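Local coordinates for protein kirola (Actinidia deliciosa, PDB 4IGV) that is a kiwifruit allergen of the ripening-related, PR-10-like protein family, whose Bet v 1 fold probably binds small hydrophobic ligands in an internal cavity, at residues 2-7 and 119-125; 21-25 and 76-82; 95-101 and 127-133. All coordinates share one frame. Where two conformers were deposited one is given. Numbering follows the deposited sequence.

Contact 1 of 3, residues 2-7 and 119-125; sequences DLSGKM and HYEKLKE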
loop_
_atom_site.group_PDB
_atom_site.type_symbol
_atom_site.label_atom_id
_atom_site.label_comp_id
_atom_site.label_asym_id
_atom_site.label_seq_id
_atom_site.Cartn_x
_atom_site.Cartn_y
_atom_site.Cartn_z
ATOM N N ASP A 2 -2.173 -19.401 -16.638
ATOM C CA ASP A 2 -1.433 -18.205 -16.156
ATOM C C ASP A 2 -1.922 -17.750 -14.784
ATOM O O ASP A 2 -2.994 -17.131 -14.605
ATOM C CB ASP A 2 -1.478 -17.023 -17.132
ATOM C CG ASP A 2 -0.606 -15.835 -16.658
ATOM O OD1 ASP A 2 0.396 -16.069 -15.938
ATOM O OD2 ASP A 2 -0.926 -14.663 -16.978
ATOM N N LEU A 3 -1.076 -18.034 -13.820
ATOM C CA LEU A 3 -1.313 -17.703 -12.432
ATOM C C LEU A 3 -0.885 -16.280 -12.066
ATOM O O LEU A 3 -1.122 -15.825 -10.925
ATOM C CB LEU A 3 -0.535 -18.703 -11.586
ATOM C CG LEU A 3 -0.990 -20.159 -11.705
ATOM C CD1 LEU A 3 0.019 -21.027 -10.977
ATOM C CD2 LEU A 3 -2.368 -20.327 -11.127
ATOM N N SER A 4 -0.251 -15.584 -13.009
ATOM C CA SER A 4 0.239 -14.227 -12.750
ATOM C C SER A 4 -0.791 -13.211 -13.184
ATOM O O SER A 4 -1.507 -13.405 -14.167
ATOM C CB SER A 4 1.564 -13.948 -13.456
ATOM O OG SER A 4 2.606 -14.769 -12.940
ATOM N N GLY A 5 -0.830 -12.102 -12.459
ATOM C CA GLY A 5 -1.819 -11.070 -12.684
ATOM C C GLY A 5 -1.295 -9.712 -12.283
ATOM O O GLY A 5 -0.285 -9.585 -11.575
ATOM N N LYS A 6 -2.010 -8.707 -12.756
ATOM C CA LYS A 6 -1.742 -7.309 -12.506
ATOM C C LYS A 6 -3.071 -6.607 -12.328
ATOM O O LYS A 6 -4.072 -6.916 -13.000
ATOM C CB LYS A 6 -0.985 -6.689 -13.697
ATOM C CG LYS A 6 -0.673 -5.191 -13.587
ATOM C CD LYS A 6 0.026 -4.737 -14.876
ATOM C CE LYS A 6 0.534 -3.281 -14.869
ATOM N NZ LYS A 6 1.319 -3.063 -16.152
ATOM N N MET A 7 -3.071 -5.627 -11.442
ATOM C CA MET A 7 -4.258 -4.819 -11.211
ATOM C C MET A 7 -3.780 -3.398 -10.926
ATOM O O MET A 7 -2.873 -3.204 -10.150
ATOM C CB MET A 7 -5.026 -5.386 -10.020
ATOM C CG MET A 7 -6.328 -4.684 -9.700
ATOM S SD MET A 7 -7.183 -5.412 -8.284
ATOM C CE MET A 7 -7.513 -7.071 -8.942
ATOM N N HIS A 119 1.232 -6.506 -8.607
ATOM C CA HIS A 119 1.735 -7.568 -9.477
ATOM C C HIS A 119 1.796 -8.797 -8.597
ATOM O O HIS A 119 2.429 -8.787 -7.535
ATOM C CB HIS A 119 3.143 -7.271 -9.977
ATOM C CG HIS A 119 3.225 -6.157 -10.964
ATOM N ND1 HIS A 119 2.916 -6.348 -12.299
ATOM C CD2 HIS A 119 3.639 -4.874 -10.855
ATOM C CE1 HIS A 119 3.046 -5.199 -12.946
ATOM N NE2 HIS A 119 3.488 -4.291 -12.099
ATOM N N TYR A 120 1.169 -9.879 -9.017
ATOM C CA TYR A 120 1.064 -11.037 -8.144
ATOM C C TYR A 120 1.094 -12.321 -8.946
ATOM O O TYR A 120 0.867 -12.351 -10.171
ATOM C CB TYR A 120 -0.253 -10.989 -7.325
ATOM C CG TYR A 120 -1.517 -10.804 -8.132
ATOM C CD1 TYR A 120 -2.190 -11.910 -8.657
ATOM C CD2 TYR A 120 -1.999 -9.548 -8.438
ATOM C CE1 TYR A 120 -3.291 -11.747 -9.429
ATOM C CE2 TYR A 120 -3.101 -9.383 -9.199
ATOM C CZ TYR A 120 -3.743 -10.477 -9.685
ATOM O OH TYR A 120 -4.890 -10.410 -10.475
ATOM N N GLU A 121 1.388 -13.397 -8.231
ATOM C CA GLU A 121 1.272 -14.740 -8.789
ATOM C C GLU A 121 0.485 -15.580 -7.810
ATOM O O GLU A 121 0.884 -15.688 -6.642
ATOM C CB GLU A 121 2.635 -15.362 -9.077
ATOM C CG GLU A 121 2.468 -16.773 -9.678
ATOM C CD GLU A 121 3.725 -17.531 -9.982
ATOM O OE1 GLU A 121 4.813 -16.934 -10.063
ATOM O OE2 GLU A 121 3.599 -18.761 -10.129
ATOM N N LYS A 122 -0.623 -16.169 -8.293
ATOM C CA LYS A 122 -1.503 -16.992 -7.468
ATOM C C LYS A 122 -0.877 -18.342 -7.199
ATOM O O LYS A 122 -0.143 -18.841 -8.046
ATOM C CB LYS A 122 -2.822 -17.248 -8.166
ATOM C CG LYS A 122 -3.606 -16.023 -8.595
ATOM C CD LYS A 122 -4.777 -16.490 -9.450
ATOM C CE LYS A 122 -5.610 -15.383 -9.962
ATOM N NZ LYS A 122 -6.726 -16.003 -10.729
ATOM N N LEU A 123 -1.201 -18.944 -6.057
ATOM C CA LEU A 123 -0.728 -20.326 -5.803
ATOM C C LEU A 123 -1.490 -21.372 -6.631
ATOM O O LEU A 123 -0.918 -22.425 -6.943
ATOM C CB LEU A 123 -0.804 -20.672 -4.310
ATOM C CG LEU A 123 0.205 -19.974 -3.403
ATOM C CD1 LEU A 123 -0.187 -20.173 -1.919
ATOM C CD2 LEU A 123 1.623 -20.464 -3.687
ATOM N N LYS A 124 -2.758 -21.076 -6.940
ATOM C CA LYS A 124 -3.680 -21.970 -7.672
ATOM C C LYS A 124 -4.558 -21.150 -8.621
ATOM O O LYS A 124 -4.817 -19.975 -8.347
ATOM C CB LYS A 124 -4.578 -22.735 -6.690
ATOM C CG LYS A 124 -3.812 -23.487 -5.611
ATOM C CD LYS A 124 -4.681 -24.561 -4.961
ATOM C CE LYS A 124 -3.848 -25.762 -4.512
ATOM N NZ LYS A 124 -4.692 -26.960 -4.283
ATOM N N GLU A 125 -5.041 -21.764 -9.705
ATOM C CA GLU A 125 -5.821 -21.036 -10.721
ATOM C C GLU A 125 -7.121 -20.466 -10.150
ATOM O O GLU A 125 -7.564 -19.367 -10.548
ATOM C CB GLU A 125 -6.088 -21.894 -11.979
ATOM C CG GLU A 125 -5.901 -21.083 -13.298
ATOM C CD GLU A 125 -4.522 -21.272 -13.969
ATOM O OE1 GLU A 125 -4.064 -22.429 -14.111
ATOM O OE2 GLU A 125 -3.917 -20.261 -14.394
HETATM O O HOH W 1 2.307 -9.756 -12.415
#

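Contact 2 of 3, residues 21-25 and 76-82; sequences YEIFR and IDEETKS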
loop_
_atom_site.group_PDB
_atom_site.type_symbol
_atom_site.label_atom_id
_atom_site.label_comp_id
_atom_site.label_asym_id
_atom_site.label_seq_id
_atom_site.Cartn_x
_atom_site.Cartn_y
_atom_site.Cartn_z
ATOM N N TYR A 21 2.889 11.146 -0.670
ATOM C CA TYR A 21 4.146 10.427 -0.812
ATOM C C TYR A 21 4.996 10.444 0.448
ATOM O O TYR A 21 5.620 9.441 0.775
ATOM C CB TYR A 21 4.944 10.929 -2.018
ATOM C CG TYR A 21 6.105 10.000 -2.375
ATOM C CD1 TYR A 21 5.902 8.702 -2.788
ATOM C CD2 TYR A 21 7.391 10.409 -2.233
ATOM C CE1 TYR A 21 6.983 7.858 -3.090
ATOM C CE2 TYR A 21 8.475 9.648 -2.524
ATOM C CZ TYR A 21 8.299 8.354 -2.937
ATOM O OH TYR A 21 9.387 7.549 -3.250
ATOM N N GLU A 22 5.022 11.543 1.146
ATOM C CA GLU A 22 5.715 11.637 2.445
ATOM C C GLU A 22 5.237 10.514 3.352
ATOM O O GLU A 22 6.042 9.852 4.056
ATOM C CB GLU A 22 5.387 12.993 3.104
ATOM C CG GLU A 22 5.864 13.162 4.589
ATOM C CD GLU A 22 7.313 13.396 4.576
ATOM O OE1 GLU A 22 7.907 13.470 3.435
ATOM O OE2 GLU A 22 7.821 13.643 5.719
ATOM N N ILE A 23 3.927 10.331 3.410
ATOM C CA ILE A 23 3.347 9.289 4.257
ATOM C C ILE A 23 3.822 7.920 3.821
ATOM O O ILE A 23 4.280 7.108 4.616
ATOM C CB ILE A 23 1.805 9.369 4.316
ATOM C CG1 ILE A 23 1.420 10.687 4.970
ATOM C CG2 ILE A 23 1.211 8.093 4.997
ATOM C CD1 ILE A 23 -0.080 11.051 4.734
ATOM N N PHE A 24 3.678 7.591 2.548
ATOM C CA PHE A 24 4.011 6.253 2.081
ATOM C C PHE A 24 5.481 5.921 2.067
ATOM O O PHE A 24 5.853 4.759 2.214
ATOM C CB PHE A 24 3.334 5.970 0.739
ATOM C CG PHE A 24 1.896 5.522 0.946
ATOM C CD1 PHE A 24 0.892 6.395 1.096
ATOM C CD2 PHE A 24 1.634 4.187 1.201
ATOM C CE1 PHE A 24 -0.385 5.945 1.366
ATOM C CE2 PHE A 24 0.331 3.753 1.460
ATOM C CZ PHE A 24 -0.654 4.660 1.535
ATOM N N ARG A 25 6.322 6.932 1.904
ATOM C CA ARG A 25 7.746 6.732 1.951
ATOM C C ARG A 25 8.283 6.837 3.377
ATOM O O ARG A 25 8.870 5.868 3.850
ATOM C CB ARG A 25 8.506 7.703 1.036
ATOM C CG ARG A 25 9.993 7.447 1.064
ATOM C CD ARG A 25 10.817 8.309 0.143
ATOM N NE ARG A 25 12.232 8.001 0.329
ATOM C CZ ARG A 25 13.227 8.695 -0.180
ATOM N NH1 ARG A 25 12.981 9.677 -1.006
ATOM N NH2 ARG A 25 14.475 8.318 0.027
ATOM N N ILE A 76 12.389 2.434 -4.488
ATOM C CA ILE A 76 11.970 3.820 -4.315
ATOM C C ILE A 76 12.404 4.621 -5.499
ATOM O O ILE A 76 13.560 4.456 -5.924
ATOM C CB ILE A 76 12.539 4.452 -3.047
ATOM C CG1 ILE A 76 11.926 3.782 -1.842
ATOM C CG2 ILE A 76 12.349 5.995 -3.002
ATOM C CD1 ILE A 76 12.421 4.270 -0.517
ATOM N N ASP A 77 11.523 5.420 -6.081
ATOM C CA ASP A 77 11.893 6.390 -7.100
ATOM C C ASP A 77 11.410 7.740 -6.638
ATOM O O ASP A 77 10.207 7.999 -6.599
ATOM C CB ASP A 77 11.336 5.996 -8.448
ATOM C CG ASP A 77 11.800 6.921 -9.534
ATOM O OD1 ASP A 77 12.035 8.115 -9.300
ATOM O OD2 ASP A 77 11.948 6.444 -10.686
ATOM N N GLU A 78 12.318 8.581 -6.160
ATOM C CA GLU A 78 11.918 9.860 -5.562
ATOM C C GLU A 78 11.453 10.810 -6.625
ATOM O O GLU A 78 10.639 11.701 -6.323
ATOM C CB GLU A 78 13.036 10.468 -4.692
ATOM C CG GLU A 78 14.290 10.790 -5.375
ATOM C CD GLU A 78 14.405 12.074 -6.231
ATOM O OE1 GLU A 78 13.513 12.988 -6.172
ATOM O OE2 GLU A 78 15.466 12.162 -6.978
ATOM N N GLU A 79 11.878 10.634 -7.870
ATOM C CA GLU A 79 11.477 11.566 -8.932
ATOM C C GLU A 79 10.051 11.359 -9.366
ATOM O O GLU A 79 9.321 12.340 -9.621
ATOM C CB GLU A 79 12.446 11.486 -10.117
ATOM C CG GLU A 79 12.104 12.355 -11.254
ATOM C CD GLU A 79 12.307 13.804 -10.925
ATOM O OE1 GLU A 79 13.413 14.152 -10.393
ATOM O OE2 GLU A 79 11.384 14.582 -11.240
ATOM N N THR A 80 9.618 10.110 -9.464
ATOM C CA THR A 80 8.279 9.795 -9.827
ATOM C C THR A 80 7.365 9.553 -8.621
ATOM O O THR A 80 6.192 9.180 -8.751
ATOM C CB THR A 80 8.265 8.508 -10.663
ATOM O OG1 THR A 80 8.747 7.395 -9.916
ATOM C CG2 THR A 80 9.077 8.678 -11.973
ATOM N N LYS A 81 7.882 9.779 -7.406
ATOM C CA LYS A 81 7.151 9.584 -6.180
ATOM C C LYS A 81 6.549 8.167 -6.099
ATOM O O LYS A 81 5.337 8.000 -5.931
ATOM C CB LYS A 81 6.124 10.686 -5.954
ATOM C CG LYS A 81 6.672 12.063 -5.924
ATOM C CD LYS A 81 5.549 13.061 -5.636
ATOM C CE LYS A 81 6.035 14.521 -5.693
ATOM N NZ LYS A 81 6.637 14.894 -7.005
ATOM N N SER A 82 7.404 7.173 -6.283
ATOM C CA SER A 82 6.995 5.787 -6.247
ATOM C C SER A 82 7.690 5.010 -5.151
ATOM O O SER A 82 8.871 5.255 -4.851
ATOM C CB SER A 82 7.286 5.151 -7.615
ATOM O OG SER A 82 6.799 3.832 -7.685
#

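Contact 3 of 3, residues 95-101 and 127-133; sequences LYKTFII and VEEPNTL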
loop_
_atom_site.group_PDB
_atom_site.type_symbol
_atom_site.label_atom_id
_atom_site.label_comp_id
_atom_site.label_asym_id
_atom_site.label_seq_id
_atom_site.Cartn_x
_atom_site.Cartn_y
_atom_site.Cartn_z
ATOM N N LEU A 95 -2.372 -17.467 -0.220
ATOM C CA LEU A 95 -3.051 -17.471 -1.510
ATOM C C LEU A 95 -2.175 -17.144 -2.709
ATOM O O LEU A 95 -2.444 -17.631 -3.822
ATOM C CB LEU A 95 -4.207 -16.441 -1.480
ATOM C CG LEU A 95 -5.315 -16.619 -0.439
ATOM C CD1 LEU A 95 -6.291 -15.445 -0.457
ATOM C CD2 LEU A 95 -6.029 -17.929 -0.718
ATOM N N TYR A 96 -1.153 -16.306 -2.497
ATOM C CA TYR A 96 -0.234 -15.828 -3.539
ATOM C C TYR A 96 1.184 -16.265 -3.248
ATOM O O TYR A 96 1.667 -16.163 -2.119
ATOM C CB TYR A 96 -0.323 -14.274 -3.667
ATOM C CG TYR A 96 -1.725 -13.802 -3.929
ATOM C CD1 TYR A 96 -2.279 -13.825 -5.215
ATOM C CD2 TYR A 96 -2.553 -13.377 -2.886
ATOM C CE1 TYR A 96 -3.598 -13.451 -5.441
ATOM C CE2 TYR A 96 -3.870 -12.984 -3.106
ATOM C CZ TYR A 96 -4.390 -13.019 -4.389
ATOM O OH TYR A 96 -5.729 -12.673 -4.576
ATOM N N LYS A 97 1.849 -16.761 -4.292
ATOM C CA LYS A 97 3.258 -17.080 -4.242
ATOM C C LYS A 97 4.092 -15.829 -4.064
ATOM O O LYS A 97 5.038 -15.795 -3.290
ATOM C CB LYS A 97 3.679 -17.779 -5.539
ATOM C CG LYS A 97 5.120 -18.245 -5.527
ATOM C CD LYS A 97 5.407 -19.118 -6.707
ATOM C CE LYS A 97 6.889 -19.488 -6.774
ATOM N NZ LYS A 97 7.254 -20.202 -8.027
ATOM N N THR A 98 3.722 -14.804 -4.812
ATOM C CA THR A 98 4.364 -13.515 -4.776
ATOM C C THR A 98 3.345 -12.397 -4.894
ATOM O O THR A 98 2.303 -12.559 -5.507
ATOM C CB THR A 98 5.395 -13.320 -5.902
ATOM O OG1 THR A 98 4.769 -13.289 -7.173
ATOM C CG2 THR A 98 6.421 -14.446 -5.935
ATOM N N PHE A 99 3.659 -11.256 -4.276
ATOM C CA PHE A 99 2.775 -10.110 -4.268
ATOM C C PHE A 99 3.582 -8.845 -4.051
ATOM O O PHE A 99 4.283 -8.724 -3.059
ATOM C CB PHE A 99 1.703 -10.259 -3.184
ATOM C CG PHE A 99 0.382 -9.585 -3.518
ATOM C CD1 PHE A 99 -0.717 -10.307 -3.760
ATOM C CD2 PHE A 99 0.275 -8.190 -3.624
ATOM C CE1 PHE A 99 -1.916 -9.704 -4.081
ATOM C CE2 PHE A 99 -0.924 -7.618 -3.956
ATOM C CZ PHE A 99 -1.986 -8.368 -4.165
ATOM N N ILE A 100 3.466 -7.924 -5.004
ATOM C CA ILE A 100 4.140 -6.634 -4.970
ATOM C C ILE A 100 3.081 -5.543 -5.113
ATOM O O ILE A 100 2.139 -5.673 -5.874
ATOM C CB ILE A 100 5.111 -6.485 -6.161
ATOM C CG1 ILE A 100 6.141 -7.633 -6.159
ATOM C CG2 ILE A 100 5.762 -5.172 -6.096
ATOM C CD1 ILE A 100 6.791 -7.748 -5.032
ATOM N N ILE A 101 3.219 -4.487 -4.319
ATOM C CA ILE A 101 2.327 -3.345 -4.371
ATOM C C ILE A 101 3.165 -2.107 -4.632
ATOM O O ILE A 101 4.104 -1.815 -3.925
ATOM C CB ILE A 101 1.579 -3.144 -3.039
ATOM C CG1 ILE A 101 0.681 -4.367 -2.781
ATOM C CG2 ILE A 101 0.716 -1.834 -3.054
ATOM C CD1 ILE A 101 -0.062 -4.311 -1.427
ATOM N N VAL A 127 -7.649 -19.210 -7.179
ATOM C CA VAL A 127 -7.461 -18.113 -6.246
ATOM C C VAL A 127 -8.058 -16.861 -6.878
ATOM O O VAL A 127 -7.920 -16.636 -8.070
ATOM C CB VAL A 127 -5.974 -17.892 -5.895
ATOM C CG1 VAL A 127 -5.747 -16.495 -5.240
ATOM C CG2 VAL A 127 -5.471 -19.015 -4.992
ATOM N N GLU A 128 -8.743 -16.062 -6.081
ATOM C CA GLU A 128 -9.425 -14.886 -6.609
ATOM C C GLU A 128 -8.424 -13.799 -6.981
ATOM O O GLU A 128 -7.309 -13.757 -6.419
ATOM C CB GLU A 128 -10.405 -14.342 -5.567
ATOM C CG GLU A 128 -11.524 -15.285 -5.187
ATOM C CD GLU A 128 -12.587 -14.650 -4.286
ATOM O OE1 GLU A 128 -12.458 -13.452 -3.944
ATOM O OE2 GLU A 128 -13.563 -15.350 -3.926
ATOM N N GLU A 129 -8.780 -12.932 -7.926
ATOM C CA GLU A 129 -8.028 -11.688 -8.114
ATOM C C GLU A 129 -8.230 -10.841 -6.827
ATOM O O GLU A 129 -9.277 -10.910 -6.175
ATOM C CB GLU A 129 -8.460 -10.868 -9.332
ATOM C CG GLU A 129 -8.479 -11.501 -10.711
ATOM C CD GLU A 129 -7.572 -12.688 -10.899
ATOM O OE1 GLU A 129 -6.347 -12.549 -10.694
ATOM O OE2 GLU A 129 -8.098 -13.764 -11.324
ATOM N N PRO A 130 -7.226 -10.041 -6.455
ATOM C CA PRO A 130 -7.227 -9.309 -5.174
ATOM C C PRO A 130 -8.058 -8.030 -5.189
ATOM O O PRO A 130 -7.610 -6.934 -4.749
ATOM C CB PRO A 130 -5.742 -9.048 -4.936
ATOM C CG PRO A 130 -5.159 -8.989 -6.293
ATOM C CD PRO A 130 -5.919 -9.976 -7.127
ATOM N N ASN A 131 -9.307 -8.143 -5.626
ATOM C CA ASN A 131 -10.168 -6.961 -5.661
ATOM C C ASN A 131 -10.448 -6.377 -4.288
ATOM O O ASN A 131 -10.473 -5.170 -4.129
ATOM C CB ASN A 131 -11.489 -7.268 -6.399
ATOM C CG ASN A 131 -11.251 -7.472 -7.885
ATOM O OD1 ASN A 131 -10.900 -6.521 -8.597
ATOM N ND2 ASN A 131 -11.384 -8.682 -8.340
ATOM N N THR A 132 -10.627 -7.232 -3.298
ATOM C CA THR A 132 -10.933 -6.764 -1.966
ATOM C C THR A 132 -9.757 -5.971 -1.419
ATOM O O THR A 132 -9.930 -4.949 -0.776
ATOM C CB THR A 132 -11.295 -7.939 -1.010
ATOM O OG1 THR A 132 -12.492 -8.593 -1.499
ATOM C CG2 THR A 132 -11.547 -7.443 0.384
ATOM N N LEU A 133 -8.531 -6.404 -1.711
ATOM C CA LEU A 133 -7.360 -5.667 -1.249
ATOM C C LEU A 133 -7.229 -4.308 -1.963
ATOM O O LEU A 133 -6.858 -3.301 -1.376
ATOM C CB LEU A 133 -6.089 -6.522 -1.469
ATOM C CG LEU A 133 -4.833 -5.949 -0.861
ATOM C CD1 LEU A 133 -4.887 -5.930 0.695
ATOM C CD2 LEU A 133 -3.567 -6.654 -1.347
#

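Contact 1 of 3, residues 2-7 and 119-125
Four hydrogen bonds tie residues 2-7 to 119-125, three of them wholly between backbone groups. Gly5 N donates to Tyr120 O at 2.9 Å and Tyr120 N to Gly5 O at 3.0 Å, the mark of an antiparallel hydrogen-bonded pair. Two residues back from Gly5, Leu3 O accepts from Lys122 N at 2.7 Å, almost straight. The fourth bond, Asp2 N to Glu125 OE2 at 3.0 Å, uses a carboxylate to hold the N-terminal end of the segment. Asp2 OD1 is engaged too: it accepts from Ser4 N at 3.0 Å in an Asx turn that leads into strand 4-12. In the Bet v 1 fold this first strand runs antiparallel to the last one, 112-122, at one edge of the sheet. Ser4 with Glu121 and Lys6 with His119 form non-hydrogen-bonded pairs whose polar side chains suit an exposed face. Gly5 O also accepts from a water, at 2.7 Å. On the other face glycine is needed: the Tyr120 ring lies over Gly5, whose CA sits 3.9 Å from the ring centroid in a CH-pi contact, and a CB there would clash. Tyr120 OH is satisfied by Glu129, which also forms a salt bridge with Lys122 NZ. Leu3 covers the backbone beyond the strand, its CD2 lying 3.4 Å from Lys124 C.

Contact 2 of 3, residues 21-25 and 76-82
This is a helix-to-hairpin contact near the protein surface, where the last turn of helix 17-25 rests on the turn joining strands 65-77 and 82-88. Tyr21 carries most of it. Its ring lies flat against Lys81, with Lys81 CB 3.8 Å from the ring centroid in a CH-pi contact, and its hydroxyl donates to Ser82 O at 2.8 Å. Tyrosine suits this place because it combines a broad apolar face with a polar tip that can reach a backbone carbonyl; Tyr21 OH also lies 3.4 Å from Ile76 CG2. One turn later, Arg25 extends in an all-trans chain over Ile76, its NE 3.8 Å from Ile76 CD1, while its NH1 comes to 3.8 Å from Glu78 CB. Ile76 CG2 lies over the face of the guanidinium, and Arg25 NE is hydrogen-bonded to Gly50 O. The turn itself is shaped by a G1 beta bulge, in which Lys81 and Ser82 both face Asp77 and Lys81 takes the left-handed conformation, with positive phi, that this bulge calls for; Asp77 OD1 accepts from Thr80 N at 3.1 Å to brace the turn. Beyond the hairpin, strand 96-107 borders the contact through Val105, which touches both Tyr21 and Lys81, while on the helix Ile23 and Phe24 pack against Ile144 of helix 131-145.

Contact 3 of 3, residues 95-101 and 127-133
Phe99, Pro130 and Leu133 make the apolar centre: Phe99 CZ lies 3.7 Å from Leu133 CD2 and 3.9 Å from Pro130 CG, which meets the ring at its edge. A large flat side chain suits this place, since it spans the gap between the strand and the beginning of helix 131-145. Ile101, two residues along the same face of the strand, adds a looser contact, its CD1 4.2 Å from Leu133 CD2. Pro130 occupies the N-cap position and centres an inverse gamma turn; its ring packs inward where the chain bends into the helix. Towards the other end Val127 fits its branched side chain against Tyr96, with Val127 CG1 3.7 Å from Tyr96 CE1, and against Leu95, whose CB is 4.1 Å from Val127 CG1. Here the polar edge begins. Tyr96 OH donates to Glu128 O at 2.7 Å, pinning the loop before the helix, while the carboxylate of Glu129 is held by Tyr120 and Lys122 of the adjacent strand. Such packing of the long C-terminal helix across a curved antiparallel sheet is typical of the Bet v 1 fold, in which helix and sheet together enclose an internal cavity.

Overall arrangement
Contacts 1 and 3 are neighbours, their centres about 7 Å apart, and they share the end of the sheet where strands 112-122 and 96-107 lie side by side. They meet through the carboxylate of Glu129, among other atoms. Contact 2 stands apart, its centre about 26 Å from that of contact 1 and about 23 Å from that of contact 3, though it reaches the same sheet. Contacts 1 and 2 are surface contacts; contact 3 is partly buried. The chemistry follows the elements joined: backbone pairing of an edge strand in contact 1, one tyrosine between helix and hairpin turn in contact 2, apolar packing of strand against helix start in contact 3. In both contacts 2 and 3 a tyrosine hydroxyl donates to a backbone carbonyl.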